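Local coordinates for membrane lipoprotein family protein (Aeropyrum pernix, PDB 4PEV) that probably serves as the solute-binding component of an ABC transporter, a BMP-family lipoprotein that captures nucleosides and is found with adenosine bound, at residues Leu198-Val209 / Met222-Phe230; Phe157-Val166 / Glu328-Glu336. All coordinates share one frame; numbering follows the deposited sequence.

Both contacts are buried, and each lays a helix against an edge strand of the mixed sheet: contact 1 on strand 222-226 at one border, contact 2 on strand 331-333 at the other. The two helices, 159-181 and 196-214, touch each other, and R200 of contact 1 is salt-bridged to E159 of contact 2, so the two contacts are joined through their helices. Their chemistry differs. Contact 1 is aromatic, built on a histidine-tryptophan stack, and runs up to the adenosine. Contact 2 is mostly aliphatic, with one phenylalanine, and ends in a charged cluster where E328 reaches the surface; it meets the ligand site through E159, a partner of K299.

Contact 1. Residues Leu198-Val209 / Met222-Phe230; sequences LWRFHIGYLYGV and MVWTYTGRF. With ADN (adenosine), chain F.
H202 and W224 make the central stack: the imidazole lies face to face on the five-membered ring of the indole, centroids 3.8 Å apart and planes only 7° off parallel. Both side chains have CG anti to the backbone N (chi1 -172° for H202, 178° for W224), which lets the two rings overlap between helix and strand. H202 CB adds a CH-pi contact over the indole's six-membered ring, 3.6 Å from its centroid.

Apolar side chains fill in on both flanks of the stack. Selenomethionine M222, bent at chi2 and chi3, sets its CE 3.6 Å from L206 CB; its SE lies obliquely beside the Y205 ring, a Met-aromatic contact, and its CG packs on CE2 of that ring. Nearer the ligand, L198 CB sits at the edge of the Y226 ring, 4.0 Å from CE1, and L198 CD1 meets the edge of F230 at CZ, also 4.0 Å.

The polar ends are met from a third element: H202 ND1 and Y226 OH are both hydrogen-bonded to Y404 OH, which ties helix and strand to helix 401-412.

F230 puts one ring face over the adenine, with ADN C4 3.4 Å above its plane, and the rim of F201 reaches the ribose, its CZ beside O3'. Helix 196-214 is the crossover between parallel strands 186-191 and 222-226: a beta-alpha-beta unit of the periplasmic-binding-protein fold, with the helix start and the loop after the second strand lining the adenosine pocket.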
loop_
_atom_site.group_PDB
_atom_site.type_symbol
_atom_site.label_atom_id
_atom_site.label_comp_id
_atom_site.label_asym_id
_atom_site.label_seq_id
_atom_site.Cartn_x
_atom_site.Cartn_y
_atom_site.Cartn_z
ATOM N N LEU C 198 -5.548 3.855 5.408
ATOM C CA LEU C 198 -6.163 4.380 4.192
ATOM C C LEU C 198 -6.523 5.854 4.288
ATOM O O LEU C 198 -6.583 6.538 3.255
ATOM C CB LEU C 198 -7.375 3.546 3.771
ATOM C CG LEU C 198 -6.951 2.385 2.858
ATOM C CD1 LEU C 198 -5.974 1.429 3.525
ATOM C CD2 LEU C 198 -8.166 1.622 2.385
ATOM N N TRP C 199 -6.751 6.357 5.504
ATOM C CA TRP C 199 -6.894 7.796 5.684
ATOM C C TRP C 199 -5.609 8.458 5.188
ATOM O O TRP C 199 -5.648 9.429 4.436
ATOM C CB TRP C 199 -7.116 8.179 7.135
ATOM C CG TRP C 199 -8.319 7.599 7.788
ATOM C CD1 TRP C 199 -9.355 6.957 7.187
ATOM C CD2 TRP C 199 -8.632 7.649 9.186
ATOM N NE1 TRP C 199 -10.295 6.574 8.128
ATOM C CE2 TRP C 199 -9.875 6.991 9.364
ATOM C CE3 TRP C 199 -7.976 8.179 10.314
ATOM C CZ2 TRP C 199 -10.475 6.840 10.628
ATOM C CZ3 TRP C 199 -8.568 8.028 11.571
ATOM C CH2 TRP C 199 -9.808 7.360 11.715
ATOM N N ARG C 200 -4.470 7.911 5.590
ATOM C CA ARG C 200 -3.185 8.469 5.196
ATOM C C ARG C 200 -2.945 8.396 3.689
ATOM O O ARG C 200 -2.401 9.340 3.105
ATOM C CB ARG C 200 -2.050 7.783 5.952
ATOM C CG ARG C 200 -2.136 8.016 7.447
ATOM C CD ARG C 200 -0.836 7.726 8.185
ATOM N NE ARG C 200 -0.705 6.324 8.557
ATOM C CZ ARG C 200 -1.446 5.729 9.479
ATOM N NH1 ARG C 200 -2.390 6.409 10.123
ATOM N NH2 ARG C 200 -1.245 4.443 9.755
ATOM N N PHE C 201 -3.345 7.283 3.068
ATOM C CA PHE C 201 -3.276 7.156 1.609
ATOM C C PHE C 201 -4.123 8.253 0.994
ATOM O O PHE C 201 -3.629 9.030 0.190
ATOM C CB PHE C 201 -3.777 5.782 1.101
ATOM C CG PHE C 201 -2.743 4.680 1.165
ATOM C CD1 PHE C 201 -1.693 4.637 0.263
ATOM C CD2 PHE C 201 -2.830 3.665 2.120
ATOM C CE1 PHE C 201 -0.751 3.612 0.313
ATOM C CE2 PHE C 201 -1.888 2.648 2.177
ATOM C CZ PHE C 201 -0.850 2.616 1.271
ATOM N N HIS C 202 -5.394 8.308 1.391
ATOM C CA HIS C 202 -6.338 9.257 0.818
ATOM C C HIS C 202 -5.775 10.660 0.902
ATOM O O HIS C 202 -5.593 11.320 -0.117
ATOM C CB HIS C 202 -7.693 9.194 1.518
ATOM C CG HIS C 202 -8.752 10.006 0.844
ATOM N ND1 HIS C 202 -10.035 10.100 1.333
ATOM C CD2 HIS C 202 -8.724 10.765 -0.279
ATOM C CE1 HIS C 202 -10.757 10.871 0.535
ATOM N NE2 HIS C 202 -9.984 11.293 -0.446
ATOM N N ILE C 203 -5.475 11.109 2.109
ATOM C CA ILE C 203 -4.907 12.439 2.307
ATOM C C ILE C 203 -3.695 12.694 1.421
ATOM O O ILE C 203 -3.579 13.756 0.842
ATOM C CB ILE C 203 -4.502 12.650 3.782
ATOM C CG1 ILE C 203 -5.751 12.895 4.627
ATOM C CG2 ILE C 203 -3.506 13.796 3.929
ATOM C CD1 ILE C 203 -5.486 12.821 6.111
ATOM N N GLY C 204 -2.785 11.740 1.335
ATOM C CA GLY C 204 -1.568 11.941 0.559
ATOM C C GLY C 204 -1.835 11.987 -0.931
ATOM O O GLY C 204 -1.181 12.721 -1.664
ATOM N N TYR C 205 -2.806 11.201 -1.375
ATOM C CA TYR C 205 -3.115 11.082 -2.782
ATOM C C TYR C 205 -3.765 12.363 -3.273
ATOM O O TYR C 205 -3.381 12.883 -4.308
ATOM C CB TYR C 205 -4.015 9.860 -3.018
ATOM C CG TYR C 205 -4.328 9.543 -4.469
ATOM C CD1 TYR C 205 -3.309 9.356 -5.409
ATOM C CD2 TYR C 205 -5.647 9.402 -4.900
ATOM C CE1 TYR C 205 -3.594 9.049 -6.737
ATOM C CE2 TYR C 205 -5.941 9.090 -6.227
ATOM C CZ TYR C 205 -4.910 8.915 -7.136
ATOM O OH TYR C 205 -5.216 8.622 -8.441
ATOM N N LEU C 206 -4.744 12.859 -2.525
ATOM C CA LEU C 206 -5.401 14.132 -2.834
ATOM C C LEU C 206 -4.428 15.291 -2.742
ATOM O O LEU C 206 -4.407 16.177 -3.596
ATOM C CB LEU C 206 -6.545 14.389 -1.860
ATOM C CG LEU C 206 -7.435 15.613 -2.094
ATOM C CD1 LEU C 206 -8.020 15.689 -3.500
ATOM C CD2 LEU C 206 -8.551 15.597 -1.065
ATOM N N TYR C 207 -3.618 15.283 -1.695
ATOM C CA TYR C 207 -2.582 16.282 -1.558
ATOM C C TYR C 207 -1.774 16.345 -2.830
ATOM O O TYR C 207 -1.595 17.409 -3.394
ATOM C CB TYR C 207 -1.657 15.974 -0.380
ATOM C CG TYR C 207 -0.572 17.008 -0.218
ATOM C CD1 TYR C 207 0.599 16.913 -0.943
ATOM C CD2 TYR C 207 -0.726 18.092 0.641
ATOM C CE1 TYR C 207 1.595 17.853 -0.818
ATOM C CE2 TYR C 207 0.277 19.047 0.775
ATOM C CZ TYR C 207 1.432 18.916 0.029
ATOM O OH TYR C 207 2.459 19.820 0.122
ATOM N N GLY C 208 -1.282 15.194 -3.266
ATOM C CA GLY C 208 -0.420 15.111 -4.442
ATOM C C GLY C 208 -1.076 15.593 -5.720
ATOM O O GLY C 208 -0.413 16.148 -6.576
ATOM N N VAL C 209 -2.378 15.377 -5.855
ATOM C CA VAL C 209 -3.112 15.822 -7.046
ATOM C C VAL C 209 -3.279 17.337 -7.023
ATOM O O VAL C 209 -3.105 17.990 -8.050
ATOM C CB VAL C 209 -4.511 15.158 -7.158
ATOM C CG1 VAL C 209 -5.386 15.874 -8.187
ATOM C CG2 VAL C 209 -4.382 13.677 -7.495
HETATM N N MSE C 222 -10.375 14.222 -8.648
HETATM C CA MSE C 222 -10.020 12.935 -8.048
HETATM C C MSE C 222 -11.207 12.331 -7.349
HETATM O O MSE C 222 -11.896 12.989 -6.581
HETATM C CB MSE C 222 -8.859 13.064 -7.066
HETATM C CG MSE C 222 -8.213 11.700 -6.779
HETATM SE SE MSE C 222 -8.980 10.741 -5.207
HETATM C CE MSE C 222 -8.165 11.841 -3.786
ATOM N N VAL C 223 -11.440 11.053 -7.617
ATOM C CA VAL C 223 -12.567 10.328 -7.056
ATOM C C VAL C 223 -12.047 9.151 -6.268
ATOM O O VAL C 223 -11.368 8.273 -6.809
ATOM C CB VAL C 223 -13.506 9.815 -8.151
ATOM C CG1 VAL C 223 -14.627 8.962 -7.549
ATOM C CG2 VAL C 223 -14.048 11.007 -8.944
ATOM N N TRP C 224 -12.376 9.146 -4.985
ATOM C CA TRP C 224 -11.921 8.131 -4.063
ATOM C C TRP C 224 -13.122 7.343 -3.584
ATOM O O TRP C 224 -14.054 7.921 -3.049
ATOM C CB TRP C 224 -11.246 8.803 -2.892
ATOM C CG TRP C 224 -10.772 7.878 -1.868
ATOM C CD1 TRP C 224 -11.516 7.275 -0.901
ATOM C CD2 TRP C 224 -9.429 7.452 -1.670
ATOM N NE1 TRP C 224 -10.712 6.508 -0.098
ATOM C CE2 TRP C 224 -9.424 6.594 -0.551
ATOM C CE3 TRP C 224 -8.227 7.709 -2.334
ATOM C CZ2 TRP C 224 -8.263 5.981 -0.080
ATOM C CZ3 TRP C 224 -7.074 7.108 -1.863
ATOM C CH2 TRP C 224 -7.100 6.252 -0.740
ATOM N N THR C 225 -13.092 6.028 -3.783
ATOM C CA THR C 225 -14.167 5.143 -3.356
ATOM C C THR C 225 -13.697 4.042 -2.398
ATOM O O THR C 225 -12.895 3.165 -2.769
ATOM C CB THR C 225 -14.842 4.488 -4.570
ATOM O OG1 THR C 225 -15.122 5.496 -5.544
ATOM C CG2 THR C 225 -16.144 3.785 -4.160
ATOM N N TYR C 226 -14.207 4.093 -1.166
ATOM C CA TYR C 226 -14.147 2.952 -0.264
ATOM C C TYR C 226 -15.127 1.882 -0.737
ATOM O O TYR C 226 -16.305 2.162 -0.918
ATOM C CB TYR C 226 -14.492 3.370 1.150
ATOM C CG TYR C 226 -13.404 4.170 1.804
ATOM C CD1 TYR C 226 -12.160 3.589 2.089
ATOM C CD2 TYR C 226 -13.603 5.504 2.141
ATOM C CE1 TYR C 226 -11.152 4.313 2.700
ATOM C CE2 TYR C 226 -12.606 6.240 2.744
ATOM C CZ TYR C 226 -11.381 5.650 3.023
ATOM O OH TYR C 226 -10.387 6.400 3.630
ATOM N N THR C 227 -14.618 0.674 -0.966
ATOM C CA THR C 227 -15.442 -0.499 -1.245
ATOM C C THR C 227 -15.856 -1.171 0.053
ATOM O O THR C 227 -16.887 -1.835 0.107
ATOM C CB THR C 227 -14.679 -1.563 -2.041
ATOM O OG1 THR C 227 -13.594 -2.060 -1.242
ATOM C CG2 THR C 227 -14.165 -0.994 -3.349
ATOM N N GLY C 228 -15.028 -1.034 1.078
ATOM C CA GLY C 228 -15.346 -1.559 2.397
ATOM C C GLY C 228 -14.746 -2.925 2.673
ATOM O O GLY C 228 -14.838 -3.442 3.789
ATOM N N ARG C 229 -14.133 -3.523 1.662
ATOM C CA ARG C 229 -13.570 -4.847 1.809
ATOM C C ARG C 229 -12.156 -4.839 1.235
ATOM O O ARG C 229 -11.830 -4.002 0.399
ATOM C CB ARG C 229 -14.519 -5.864 1.150
ATOM C CG ARG C 229 -15.784 -6.093 2.000
ATOM C CD ARG C 229 -16.923 -6.898 1.367
ATOM N NE ARG C 229 -16.515 -8.227 0.894
ATOM C CZ ARG C 229 -16.197 -9.267 1.672
ATOM N NH1 ARG C 229 -16.235 -9.172 2.995
ATOM N NH2 ARG C 229 -15.833 -10.423 1.121
ATOM N N PHE C 230 -11.301 -5.720 1.744
ATOM C CA PHE C 230 -9.943 -5.910 1.204
ATOM C C PHE C 230 -9.797 -7.211 0.425
ATOM O O PHE C 230 -8.756 -7.465 -0.161
ATOM C CB PHE C 230 -8.928 -5.948 2.325
ATOM C CG PHE C 230 -8.532 -4.603 2.828
ATOM C CD1 PHE C 230 -7.902 -3.698 1.990
ATOM C CD2 PHE C 230 -8.743 -4.251 4.162
ATOM C CE1 PHE C 230 -7.511 -2.454 2.461
ATOM C CE2 PHE C 230 -8.361 -3.010 4.630
ATOM C CZ PHE C 230 -7.740 -2.112 3.781
HETATM O "O5'" ADN F . -3.631 -2.457 -0.538
HETATM C "C5'" ADN F . -3.621 -1.110 -0.028
HETATM C "C4'" ADN F . -3.489 -0.982 1.493
HETATM O "O4'" ADN F . -4.622 -1.521 2.178
HETATM C "C3'" ADN F . -2.297 -1.673 2.148
HETATM O "O3'" ADN F . -1.089 -0.917 2.015
HETATM C "C2'" ADN F . -2.769 -1.825 3.591
HETATM O "O2'" ADN F . -2.576 -0.640 4.376
HETATM C "C1'" ADN F . -4.244 -2.084 3.431
HETATM N N9 ADN F . -4.530 -3.531 3.391
HETATM C C8 ADN F . -4.398 -4.369 2.336
HETATM N N7 ADN F . -4.770 -5.635 2.661
HETATM C C5 ADN F . -5.157 -5.598 3.954
HETATM C C6 ADN F . -5.664 -6.562 4.954
HETATM N N6 ADN F . -5.832 -7.854 4.614
HETATM N N1 ADN F . -5.937 -6.115 6.205
HETATM C C2 ADN F . -5.763 -4.825 6.565
HETATM N N3 ADN F . -5.306 -3.897 5.715
HETATM C C4 ADN F . -4.989 -4.214 4.430
#

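Contact 2. Residues Phe157-Val166 / Glu328-Glu336; sequences FREQEVASLV and EGGLGLSDE
L331 wedges between F157 and V162, and its side chain is the one to follow. Its CB lies 3.9 Å from V162 CB, the two side chains crossing at about a right angle. At CG the chain stands anti to its own carbonyl carbon (chi1 -53°), and from there the methyls part. CD1 packs at the start of helix 159-181, against the backbone carbonyl of R158 and within 4.2 Å of V162 CG1. CD2 goes the other way, to the F157 ring, 3.5 Å from CD2 of that ring and oblique to its plane. One leucine thus touches both the end of strand 152-157 and the first turn of the helix that follows it.

Two residues on, L333 repeats the contact higher up the helix, its CD2 3.9 Å from V166 CG2.

At the other end R158 reaches E328 in a salt bridge. R158 NH2 lies 3.0 Å from E328 OE1, using that oxygen's syn lone pair, and holds OE2 more weakly; guanidinium and carboxylate planes are 52° apart. R158 NE donates to E161 OE2 at 2.6 Å, a second salt bridge; the oxygen lies in the guanidinium plane but is met from above its own carboxylate plane. NH1 is hydrogen-bonded to S323 OG, and E328 OE1 also takes the backbone N of G325.

With two carboxylates sharing one guanidinium, the arginine probably offsets the repulsion between E161 and E328. The apolar part packs strand 331-333 against the helix, while the ion network pins the loop before that strand to the helix start.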
loop_
_atom_site.group_PDB
_atom_site.type_symbol
_atom_site.label_atom_id
_atom_site.label_comp_id
_atom_site.label_asym_id
_atom_site.label_seq_id
_atom_site.Cartn_x
_atom_site.Cartn_y
_atom_site.Cartn_z
ATOM N N PHE C 157 3.600 3.037 8.949
ATOM C CA PHE C 157 4.132 3.731 7.783
ATOM C C PHE C 157 3.522 5.116 7.684
ATOM O O PHE C 157 2.464 5.385 8.249
ATOM C CB PHE C 157 3.874 2.939 6.508
ATOM C CG PHE C 157 4.586 1.615 6.461
ATOM C CD1 PHE C 157 4.029 0.492 7.058
ATOM C CD2 PHE C 157 5.794 1.489 5.811
ATOM C CE1 PHE C 157 4.680 -0.728 7.015
ATOM C CE2 PHE C 157 6.453 0.272 5.760
ATOM C CZ PHE C 157 5.895 -0.839 6.362
ATOM N N ARG C 158 4.214 6.000 6.982
ATOM C CA ARG C 158 3.706 7.337 6.728
ATOM C C ARG C 158 3.227 7.369 5.274
ATOM O O ARG C 158 3.926 7.868 4.386
ATOM C CB ARG C 158 4.802 8.372 7.011
ATOM C CG ARG C 158 5.294 8.394 8.459
ATOM C CD ARG C 158 6.247 9.563 8.718
ATOM N NE ARG C 158 7.483 9.443 7.940
ATOM C CZ ARG C 158 8.530 8.690 8.283
ATOM N NH1 ARG C 158 8.529 7.993 9.422
ATOM N NH2 ARG C 158 9.595 8.636 7.482
ATOM N N GLU C 159 2.033 6.816 5.052
ATOM C CA GLU C 159 1.490 6.585 3.712
ATOM C C GLU C 159 1.237 7.863 2.937
ATOM O O GLU C 159 1.230 7.853 1.712
ATOM C CB GLU C 159 0.173 5.810 3.781
ATOM C CG GLU C 159 0.310 4.334 4.097
ATOM C CD GLU C 159 0.406 4.019 5.579
ATOM O OE1 GLU C 159 0.345 4.940 6.420
ATOM O OE2 GLU C 159 0.535 2.823 5.907
ATOM N N GLN C 160 1.010 8.961 3.642
ATOM C CA GLN C 160 0.868 10.258 2.992
ATOM C C GLN C 160 2.059 10.510 2.059
ATOM O O GLN C 160 1.912 11.043 0.944
ATOM C CB GLN C 160 0.773 11.389 4.025
ATOM C CG GLN C 160 -0.276 11.190 5.120
ATOM C CD GLN C 160 0.315 10.813 6.478
ATOM O OE1 GLN C 160 1.192 9.952 6.588
ATOM N NE2 GLN C 160 -0.170 11.463 7.522
ATOM N N GLU C 161 3.238 10.102 2.516
ATOM C CA GLU C 161 4.461 10.441 1.829
ATOM C C GLU C 161 4.453 9.833 0.430
ATOM O O GLU C 161 4.551 10.569 -0.559
ATOM C CB GLU C 161 5.691 10.025 2.657
ATOM C CG GLU C 161 5.778 10.741 4.012
ATOM C CD GLU C 161 7.088 10.527 4.776
ATOM O OE1 GLU C 161 8.028 9.878 4.269
ATOM O OE2 GLU C 161 7.179 11.024 5.918
ATOM N N VAL C 162 4.283 8.513 0.337
ATOM C CA VAL C 162 4.286 7.829 -0.971
ATOM C C VAL C 162 3.029 8.113 -1.840
ATOM O O VAL C 162 3.142 8.276 -3.053
ATOM C CB VAL C 162 4.524 6.306 -0.814
ATOM C CG1 VAL C 162 3.273 5.585 -0.318
ATOM C CG2 VAL C 162 4.998 5.695 -2.121
ATOM N N ALA C 163 1.851 8.171 -1.228
ATOM C CA ALA C 163 0.615 8.441 -1.959
ATOM C C ALA C 163 0.620 9.820 -2.615
ATOM O O ALA C 163 0.081 9.992 -3.714
ATOM C CB ALA C 163 -0.581 8.322 -1.035
ATOM N N SER C 164 1.200 10.806 -1.933
ATOM C CA SER C 164 1.340 12.137 -2.505
ATOM C C SER C 164 2.172 12.100 -3.771
ATOM O O SER C 164 1.862 12.808 -4.722
ATOM C CB SER C 164 1.947 13.136 -1.490
ATOM O OG SER C 164 3.295 12.833 -1.143
ATOM N N LEU C 165 3.227 11.293 -3.793
ATOM C CA LEU C 165 4.039 11.182 -5.007
ATOM C C LEU C 165 3.202 10.577 -6.120
ATOM O O LEU C 165 3.277 11.006 -7.271
ATOM C CB LEU C 165 5.266 10.320 -4.778
ATOM C CG LEU C 165 6.195 10.828 -3.688
ATOM C CD1 LEU C 165 7.431 9.949 -3.577
ATOM C CD2 LEU C 165 6.601 12.263 -3.968
ATOM N N VAL C 166 2.402 9.579 -5.756
ATOM C CA VAL C 166 1.506 8.910 -6.677
ATOM C C VAL C 166 0.441 9.890 -7.179
ATOM O O VAL C 166 0.105 9.882 -8.360
ATOM C CB VAL C 166 0.882 7.659 -6.000
ATOM C CG1 VAL C 166 -0.395 7.211 -6.691
ATOM C CG2 VAL C 166 1.897 6.524 -5.952
ATOM N N GLU C 328 13.605 6.280 5.103
ATOM C CA GLU C 328 14.210 5.009 5.540
ATOM C C GLU C 328 14.250 3.925 4.467
ATOM O O GLU C 328 14.831 2.880 4.693
ATOM C CB GLU C 328 13.479 4.454 6.764
ATOM C CG GLU C 328 13.471 5.391 7.965
ATOM C CD GLU C 328 12.357 6.433 7.938
ATOM O OE1 GLU C 328 11.650 6.578 6.919
ATOM O OE2 GLU C 328 12.183 7.134 8.953
ATOM N N GLY C 329 13.636 4.169 3.312
ATOM C CA GLY C 329 13.426 3.136 2.306
ATOM C C GLY C 329 12.125 2.377 2.505
ATOM O O GLY C 329 11.807 1.472 1.733
ATOM N N GLY C 330 11.361 2.740 3.530
ATOM C CA GLY C 330 10.145 2.002 3.890
ATOM C C GLY C 330 9.024 2.172 2.879
ATOM O O GLY C 330 8.165 1.303 2.727
ATOM N N LEU C 331 9.037 3.315 2.201
ATOM C CA LEU C 331 8.115 3.602 1.104
ATOM C C LEU C 331 8.916 4.037 -0.121
ATOM O O LEU C 331 10.035 4.514 0.004
ATOM C CB LEU C 331 7.133 4.700 1.519
ATOM C CG LEU C 331 6.390 4.449 2.828
ATOM C CD1 LEU C 331 5.536 5.657 3.167
ATOM C CD2 LEU C 331 5.534 3.185 2.753
ATOM N N GLY C 332 8.350 3.860 -1.304
ATOM C CA GLY C 332 9.022 4.264 -2.523
ATOM C C GLY C 332 8.140 4.080 -3.730
ATOM O O GLY C 332 6.982 3.686 -3.594
ATOM N N LEU C 333 8.681 4.399 -4.905
ATOM C CA LEU C 333 8.046 4.076 -6.171
ATOM C C LEU C 333 8.815 2.972 -6.859
ATOM O O LEU C 333 10.015 2.773 -6.656
ATOM C CB LEU C 333 8.003 5.285 -7.101
ATOM C CG LEU C 333 7.181 6.499 -6.668
ATOM C CD1 LEU C 333 7.318 7.588 -7.710
ATOM C CD2 LEU C 333 5.713 6.158 -6.483
ATOM N N SER C 334 8.083 2.271 -7.700
ATOM C CA SER C 334 8.576 1.168 -8.482
ATOM C C SER C 334 9.621 1.628 -9.515
ATOM O O SER C 334 9.297 2.424 -10.388
ATOM C CB SER C 334 7.347 0.580 -9.185
ATOM O OG SER C 334 7.612 -0.653 -9.792
ATOM N N ASP C 335 10.863 1.133 -9.428
ATOM C CA ASP C 335 11.895 1.374 -10.472
ATOM C C ASP C 335 12.247 0.094 -11.283
ATOM O O ASP C 335 11.655 -0.948 -11.068
ATOM C CB ASP C 335 13.152 1.983 -9.835
ATOM C CG ASP C 335 13.964 0.968 -9.041
ATOM O OD1 ASP C 335 13.819 -0.233 -9.316
ATOM O OD2 ASP C 335 14.753 1.361 -8.150
ATOM N N GLU C 336 13.218 0.172 -12.196
ATOM C CA GLU C 336 13.596 -0.971 -13.075
ATOM C C GLU C 336 13.824 -2.281 -12.335
ATOM O O GLU C 336 13.232 -3.300 -12.663
ATOM C CB GLU C 336 14.880 -0.683 -13.877
ATOM C CG GLU C 336 14.730 0.224 -15.097
ATOM C CD GLU C 336 14.818 1.722 -14.770
ATOM O OE1 GLU C 336 15.283 2.478 -15.655
ATOM O OE2 GLU C 336 14.426 2.150 -13.644
#